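Local structure of MarR family transcriptional regulator (5HLI) at the interface of chains A and B. The protein senses oxidation through cysteines that form disulfides between its two subunits and, as a MarR-type transcription factor, probably couples this redox state to binding of operator DNA. Numbering follows the deposited sequence. Chains: chain A/B, MarR family transcriptional regulator.

The three contacts are neighbouring patches of one two-fold symmetric interface and recur with the chains exchanged. Centres of C-alpha atoms put contacts 1 and 2 about 9 Å apart, contacts 2 and 3 about 10 Å, and contacts 1 and 3 about 13 Å. Contacts 1 and 2 share A:Leu139 and A:Leu143 of helix 126-147; contacts 2 and 3 share B:Tyr30. The long N-terminal helices, 2-36 of chain A and 2-34 of chain B, enter all three. The three centres form a triangle; the disulfide of contact 2 adjoins both other patches, so its formation could influence how the subunits are arranged.

Contact 1: the interface of chains A and B. Residues chain A 23, 136-137, 139-140, 143; chain B 18-19, 22, 25-26.
A:Glu140 and A:Phe136, on helix 126-147, pack against B:Ser18, B:Ala19 and B:Val22 of helix 2-34, in the helical dimerisation region typical of MarR-family regulators. Followed outward, A:Phe136 has CB near the B:Ser18 hydroxyl oxygen OG, at 3.5 Å. Its CG, like the rest of the ring, lies under the B:Ala19 methyl, and CD1 reaches B:Val22 CG2 at 3.8 Å. CE1 has B:Ala19 CB over its face and B:Val22 CG1 at its edge, while CZ at the tip again meets the B:Ala19 methyl. That methyl sits over the ring centre, with CB 3.9 Å from the A:Phe136 centroid in a CH-pi contact; B:Val22 CG1 touches the edge in plane, so ring face and rim are held by different residues. B:Ser18 OG is anti to its backbone N (chi1 179°), which directs the hydroxyl at chain A. There OG donates a hydrogen bond to carboxylate oxygen OE1 of A:Glu140, 2.6 Å long and arriving 40° out of the carboxylate plane. The extended A:Glu140 chain also lays CG against B:Val22 CG2 at 3.7 Å. Further along, A:Leu143 CD1 caps the B:Phe26 face, 3.8 Å from the ring centroid. A:Leu139 CD1 instead approaches the far end of that ring, 4.0 Å from B:Phe26 CZ.

Contact 2: the interface of chains A and B. Residues chain A 12, 15-16, 139, 142-143; chain B 30, 117, 119-120.
An intersubunit disulfide, flanked by a small, mainly apolar patch, covalently ties the chains together: A:Cys16 SG bonds B:Cys119 SG at 2.0 Å. It marks the oxidised, disulfide-formed state of this redox-sensing regulator, and its symmetry twin gives the dimer a second cross-link. The two cysteines reach it differently. A:Cys16 holds SG anti to its carbonyl carbon (chi1 -64°), whereas B:Cys119 places SG between its backbone N and carbonyl carbon (chi1 52°). B:Leu120 borders the bridge, with its branch carbon CG 3.7 Å from A:Cys16 SG. Its two methyls then diverge: CD1 meets A:Leu15 CD2 at 3.6 Å, the side chains crossing at about a right angle, and CD2 faces A:Leu139 CD2 at 3.8 Å. The backbone carbonyl O of B:Cys119 meets methyl groups from chain A, lying 3.4 Å from A:Leu139 CD2 and equally near A:Thr142 CG2. The patch is joined by the sulfur bridge and by carbon packing, with no polar bond seen among its residues. A:Ala12 CB extends the contact toward B:Ser117, 3.9 Å from its CA. In the fold, B:Cys119 and B:Leu120 occupy the loop after helix 109-117 and face chain A between its helices 2-36 and 126-147.

Contact 3: the interface of chains A and B. Residues chain A 17, 20-21; chain B 30, 41, 45, 48.
A:Tyr20 drives one edge of its ring into the face of B:Tyr41, in the tightly packed part of this apolar dimer contact. The ring planes are turned 71° apart, with centroids separated by 4.8 Å, an edge-to-face arrangement. CE2 of A:Tyr20 stands over the centre of the B:Tyr41 ring, and the neighbouring CD2 comes within 3.3 Å of B:Tyr41 CZ, the carbon bearing the phenol hydroxyl. CG of A:Tyr20 is anti to its backbone N (chi1 -174°), which carries this edge away from helix 2-36 toward chain B. B:Tyr30 closes the group, its CE2 3.5 Å from A:Tyr20 CD2. Within chain B, B:Tyr41 CE1 lies over the centre of the B:Tyr30 ring, while B:Leu45 CG, offset toward the rim, lies against the B:Tyr41 face opposite A:Tyr20. These second-shell contacts probably help to hold B:Tyr41 in this orientation. A:Phe17 belongs to the packed part as well: its CD1 lies 3.5 Å from B:Leu45 CD2 and 3.6 Å from the B:Tyr41 phenol oxygen OH. The looser margin is formed by B:Leu48 and A:Asn21. B:Leu48 CD2 stays 4.3 Å from A:Phe17 CD1, and A:Asn21 makes a slight contact, its amide plane 84° from the B:Tyr41 ring. Polar groups come near each other at this margin without forming a hydrogen bond: the side-chain amide oxygen OD1 of A:Asn21 is 3.5 Å from the phenol oxygen OH of B:Tyr41.

Contact 1: the interface of chains A and B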
# COMPACT_ATOMS: atom_id res chain seq x y z
N SER A 23 -0.89 -5.47 1.63
CA SER A 23 -1.13 -4.53 0.54
C SER A 23 0.17 -3.96 -0.01
O SER A 23 0.27 -3.69 -1.21
CB SER A 23 -2.05 -3.39 1.01
OG SER A 23 -1.35 -2.47 1.83
N PHE A 136 -10.63 -5.76 1.74
CA PHE A 136 -9.97 -4.67 1.03
C PHE A 136 -10.98 -3.71 0.41
O PHE A 136 -10.67 -2.53 0.22
CB PHE A 136 -9.03 -5.23 -0.04
CG PHE A 136 -7.72 -5.71 0.52
CD1 PHE A 136 -6.82 -4.81 1.07
CD2 PHE A 136 -7.38 -7.05 0.49
CE1 PHE A 136 -5.61 -5.25 1.59
CE2 PHE A 136 -6.17 -7.49 1.00
CZ PHE A 136 -5.29 -6.59 1.55
N GLU A 137 -12.19 -4.19 0.08
CA GLU A 137 -13.22 -3.29 -0.40
C GLU A 137 -13.67 -2.33 0.69
O GLU A 137 -13.90 -1.14 0.43
CB GLU A 137 -14.42 -4.08 -0.93
CG GLU A 137 -14.22 -4.73 -2.29
CD GLU A 137 -15.49 -5.35 -2.83
OE1 GLU A 137 -16.15 -4.71 -3.68
OE2 GLU A 137 -15.85 -6.46 -2.39
N LEU A 139 -11.87 -1.49 3.40
CA LEU A 139 -10.76 -0.59 3.71
C LEU A 139 -10.68 0.55 2.71
O LEU A 139 -10.41 1.70 3.09
CB LEU A 139 -9.45 -1.38 3.75
CG LEU A 139 -9.28 -2.28 4.98
CD1 LEU A 139 -8.04 -3.15 4.85
CD2 LEU A 139 -9.21 -1.44 6.25
N GLU A 140 -10.92 0.27 1.43
CA GLU A 140 -10.97 1.33 0.42
C GLU A 140 -11.98 2.40 0.81
O GLU A 140 -11.70 3.60 0.71
CB GLU A 140 -11.31 0.75 -0.95
CG GLU A 140 -10.13 0.19 -1.72
CD GLU A 140 -10.45 -0.04 -3.19
OE1 GLU A 140 -10.91 -1.15 -3.54
OE2 GLU A 140 -10.25 0.90 -3.99
N LEU A 143 -10.95 3.96 4.74
CA LEU A 143 -9.76 4.80 4.78
C LEU A 143 -9.97 6.10 4.02
O LEU A 143 -9.52 7.17 4.46
CB LEU A 143 -8.56 4.04 4.21
CG LEU A 143 -8.15 2.80 5.01
CD1 LEU A 143 -7.05 2.03 4.29
CD2 LEU A 143 -7.71 3.18 6.42
N SER B 18 -7.53 -3.53 -5.87
CA SER B 18 -8.12 -3.02 -4.63
C SER B 18 -7.07 -2.91 -3.53
O SER B 18 -6.96 -1.88 -2.86
CB SER B 18 -9.26 -3.94 -4.19
OG SER B 18 -9.84 -3.49 -2.98
N ALA B 19 -6.28 -3.97 -3.34
CA ALA B 19 -5.21 -3.94 -2.35
C ALA B 19 -4.15 -2.91 -2.72
O ALA B 19 -3.58 -2.25 -1.84
CB ALA B 19 -4.58 -5.32 -2.21
N VAL B 22 -5.38 0.25 -1.50
CA VAL B 22 -5.33 0.28 -0.05
C VAL B 22 -3.92 0.60 0.44
O VAL B 22 -3.76 1.29 1.46
CB VAL B 22 -5.85 -1.06 0.52
CG1 VAL B 22 -5.45 -1.23 1.97
CG2 VAL B 22 -7.36 -1.14 0.38
N LEU B 25 -3.76 4.26 0.51
CA LEU B 25 -4.65 4.86 1.50
C LEU B 25 -4.13 4.65 2.91
O LEU B 25 -4.27 5.53 3.77
CB LEU B 25 -6.06 4.29 1.35
CG LEU B 25 -6.75 4.60 0.02
CD1 LEU B 25 -8.03 3.78 -0.12
CD2 LEU B 25 -7.05 6.09 -0.10
N PHE B 26 -3.52 3.49 3.15
CA PHE B 26 -2.95 3.18 4.46
C PHE B 26 -1.81 4.14 4.79
O PHE B 26 -1.72 4.65 5.91
CB PHE B 26 -2.46 1.74 4.49
CG PHE B 26 -3.40 0.79 5.18
CD1 PHE B 26 -4.03 1.16 6.36
CD2 PHE B 26 -3.67 -0.46 4.64
CE1 PHE B 26 -4.90 0.29 7.00
CE2 PHE B 26 -4.54 -1.33 5.27
CZ PHE B 26 -5.16 -0.95 6.45

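Contact 2: the interface of chains A and B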
# COMPACT_ATOMS: atom_id res chain seq x y z
N ALA A 12 -8.06 -4.26 16.10
CA ALA A 12 -8.09 -3.29 15.01
C ALA A 12 -6.68 -2.89 14.59
O ALA A 12 -6.36 -2.87 13.40
CB ALA A 12 -8.90 -2.06 15.43
N LEU A 15 -5.40 -6.24 12.77
CA LEU A 15 -5.94 -6.57 11.45
C LEU A 15 -5.52 -5.54 10.41
O LEU A 15 -5.21 -5.89 9.27
CB LEU A 15 -7.46 -6.69 11.51
CG LEU A 15 -8.13 -7.08 10.18
CD1 LEU A 15 -7.47 -8.30 9.57
CD2 LEU A 15 -9.62 -7.32 10.37
N CYS A 16 -5.51 -4.26 10.79
CA CYS A 16 -5.06 -3.22 9.86
C CYS A 16 -3.56 -3.31 9.62
O CYS A 16 -3.09 -3.01 8.51
CB CYS A 16 -5.43 -1.84 10.40
SG CYS A 16 -7.22 -1.56 10.53
N LEU A 139 -11.87 -1.49 3.40
CA LEU A 139 -10.76 -0.59 3.71
C LEU A 139 -10.68 0.55 2.71
O LEU A 139 -10.41 1.70 3.09
CB LEU A 139 -9.45 -1.38 3.75
CG LEU A 139 -9.28 -2.28 4.98
CD1 LEU A 139 -8.04 -3.15 4.85
CD2 LEU A 139 -9.21 -1.44 6.25
N THR A 142 -13.49 2.87 3.95
CA THR A 142 -13.27 3.43 5.28
C THR A 142 -12.09 4.39 5.29
O THR A 142 -12.20 5.51 5.80
CB THR A 142 -13.07 2.31 6.31
OG1 THR A 142 -14.25 1.51 6.39
CG2 THR A 142 -12.76 2.89 7.68
N LEU A 143 -10.95 3.96 4.74
CA LEU A 143 -9.76 4.80 4.78
C LEU A 143 -9.97 6.10 4.02
O LEU A 143 -9.52 7.17 4.46
CB LEU A 143 -8.56 4.04 4.21
CG LEU A 143 -8.15 2.80 5.01
CD1 LEU A 143 -7.05 2.03 4.29
CD2 LEU A 143 -7.71 3.18 6.42
N TYR B 30 -1.93 6.44 8.11
CA TYR B 30 -0.98 6.37 9.21
C TYR B 30 -0.18 7.66 9.35
O TYR B 30 0.13 8.08 10.46
CB TYR B 30 -0.04 5.18 9.03
CG TYR B 30 -0.67 3.85 9.38
CD1 TYR B 30 -1.12 3.59 10.67
CD2 TYR B 30 -0.81 2.85 8.42
CE1 TYR B 30 -1.70 2.37 10.99
CE2 TYR B 30 -1.38 1.63 8.74
CZ TYR B 30 -1.82 1.40 10.02
OH TYR B 30 -2.39 0.19 10.34
N SER B 117 -7.27 2.79 15.60
CA SER B 117 -8.29 1.75 15.54
C SER B 117 -9.42 2.07 14.58
O SER B 117 -10.13 1.16 14.15
CB SER B 117 -8.86 1.49 16.94
OG SER B 117 -9.45 2.67 17.46
N CYS B 119 -9.36 2.58 11.61
CA CYS B 119 -9.10 2.06 10.27
C CYS B 119 -10.15 1.04 9.82
O CYS B 119 -10.25 0.75 8.63
CB CYS B 119 -7.71 1.43 10.21
SG CYS B 119 -7.38 0.21 11.52
N LEU B 120 -10.93 0.49 10.75
CA LEU B 120 -12.01 -0.43 10.43
C LEU B 120 -13.32 0.07 11.02
O LEU B 120 -13.33 0.63 12.13
CB LEU B 120 -11.70 -1.84 10.96
CG LEU B 120 -10.70 -2.66 10.15
CD1 LEU B 120 -10.21 -3.84 10.97
CD2 LEU B 120 -11.33 -3.13 8.85

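Contact 3: the interface of chains A and B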
# COMPACT_ATOMS: atom_id res chain seq x y z
N PHE A 17 -2.79 -3.72 10.63
CA PHE A 17 -1.35 -3.91 10.47
C PHE A 17 -1.06 -4.97 9.41
O PHE A 17 -0.21 -4.76 8.53
CB PHE A 17 -0.73 -4.28 11.82
CG PHE A 17 0.57 -5.03 11.71
CD1 PHE A 17 1.77 -4.35 11.56
CD2 PHE A 17 0.60 -6.41 11.79
CE1 PHE A 17 2.96 -5.04 11.47
CE2 PHE A 17 1.79 -7.10 11.70
CZ PHE A 17 2.97 -6.42 11.54
N TYR A 20 -2.31 -3.89 5.85
CA TYR A 20 -1.36 -2.96 5.26
C TYR A 20 -0.13 -3.69 4.75
O TYR A 20 0.33 -3.45 3.63
CB TYR A 20 -0.97 -1.89 6.28
CG TYR A 20 -0.09 -0.78 5.73
CD1 TYR A 20 -0.08 -0.47 4.38
CD2 TYR A 20 0.73 -0.05 6.58
CE1 TYR A 20 0.71 0.54 3.88
CE2 TYR A 20 1.53 0.97 6.09
CZ TYR A 20 1.52 1.25 4.74
OH TYR A 20 2.32 2.26 4.25
N ASN A 21 0.42 -4.59 5.57
CA ASN A 21 1.65 -5.27 5.20
C ASN A 21 1.47 -6.12 3.94
O ASN A 21 2.38 -6.20 3.11
CB ASN A 21 2.15 -6.13 6.36
CG ASN A 21 2.95 -5.33 7.37
OD1 ASN A 21 3.08 -4.11 7.26
ND2 ASN A 21 3.49 -6.01 8.38
N TYR B 30 -1.93 6.44 8.11
CA TYR B 30 -0.98 6.37 9.21
C TYR B 30 -0.18 7.66 9.35
O TYR B 30 0.13 8.08 10.46
CB TYR B 30 -0.04 5.18 9.03
CG TYR B 30 -0.67 3.85 9.38
CD1 TYR B 30 -1.12 3.59 10.67
CD2 TYR B 30 -0.81 2.85 8.42
CE1 TYR B 30 -1.70 2.37 10.99
CE2 TYR B 30 -1.38 1.63 8.74
CZ TYR B 30 -1.82 1.40 10.02
OH TYR B 30 -2.39 0.19 10.34
N TYR B 41 5.55 5.30 10.70
CA TYR B 41 4.89 4.00 10.78
C TYR B 41 5.84 2.93 11.31
O TYR B 41 5.44 2.09 12.13
CB TYR B 41 4.35 3.61 9.41
CG TYR B 41 3.70 2.25 9.39
CD1 TYR B 41 2.44 2.05 9.95
CD2 TYR B 41 4.34 1.16 8.82
CE1 TYR B 41 1.84 0.80 9.93
CE2 TYR B 41 3.75 -0.09 8.80
CZ TYR B 41 2.50 -0.26 9.36
OH TYR B 41 1.91 -1.51 9.34
N LEU B 45 5.63 0.58 14.60
CA LEU B 45 5.77 -0.87 14.64
C LEU B 45 6.71 -1.30 15.77
O LEU B 45 6.49 -2.34 16.40
CB LEU B 45 6.27 -1.40 13.30
CG LEU B 45 5.30 -1.27 12.12
CD1 LEU B 45 5.83 -2.03 10.91
CD2 LEU B 45 3.92 -1.78 12.51
N LEU B 48 4.76 -1.04 18.79
CA LEU B 48 3.74 -2.08 18.73
C LEU B 48 4.22 -3.37 19.37
O LEU B 48 3.52 -3.98 20.17
CB LEU B 48 3.31 -2.32 17.28
CG LEU B 48 2.06 -3.18 17.09
CD1 LEU B 48 0.97 -2.78 18.08
CD2 LEU B 48 1.55 -3.06 15.66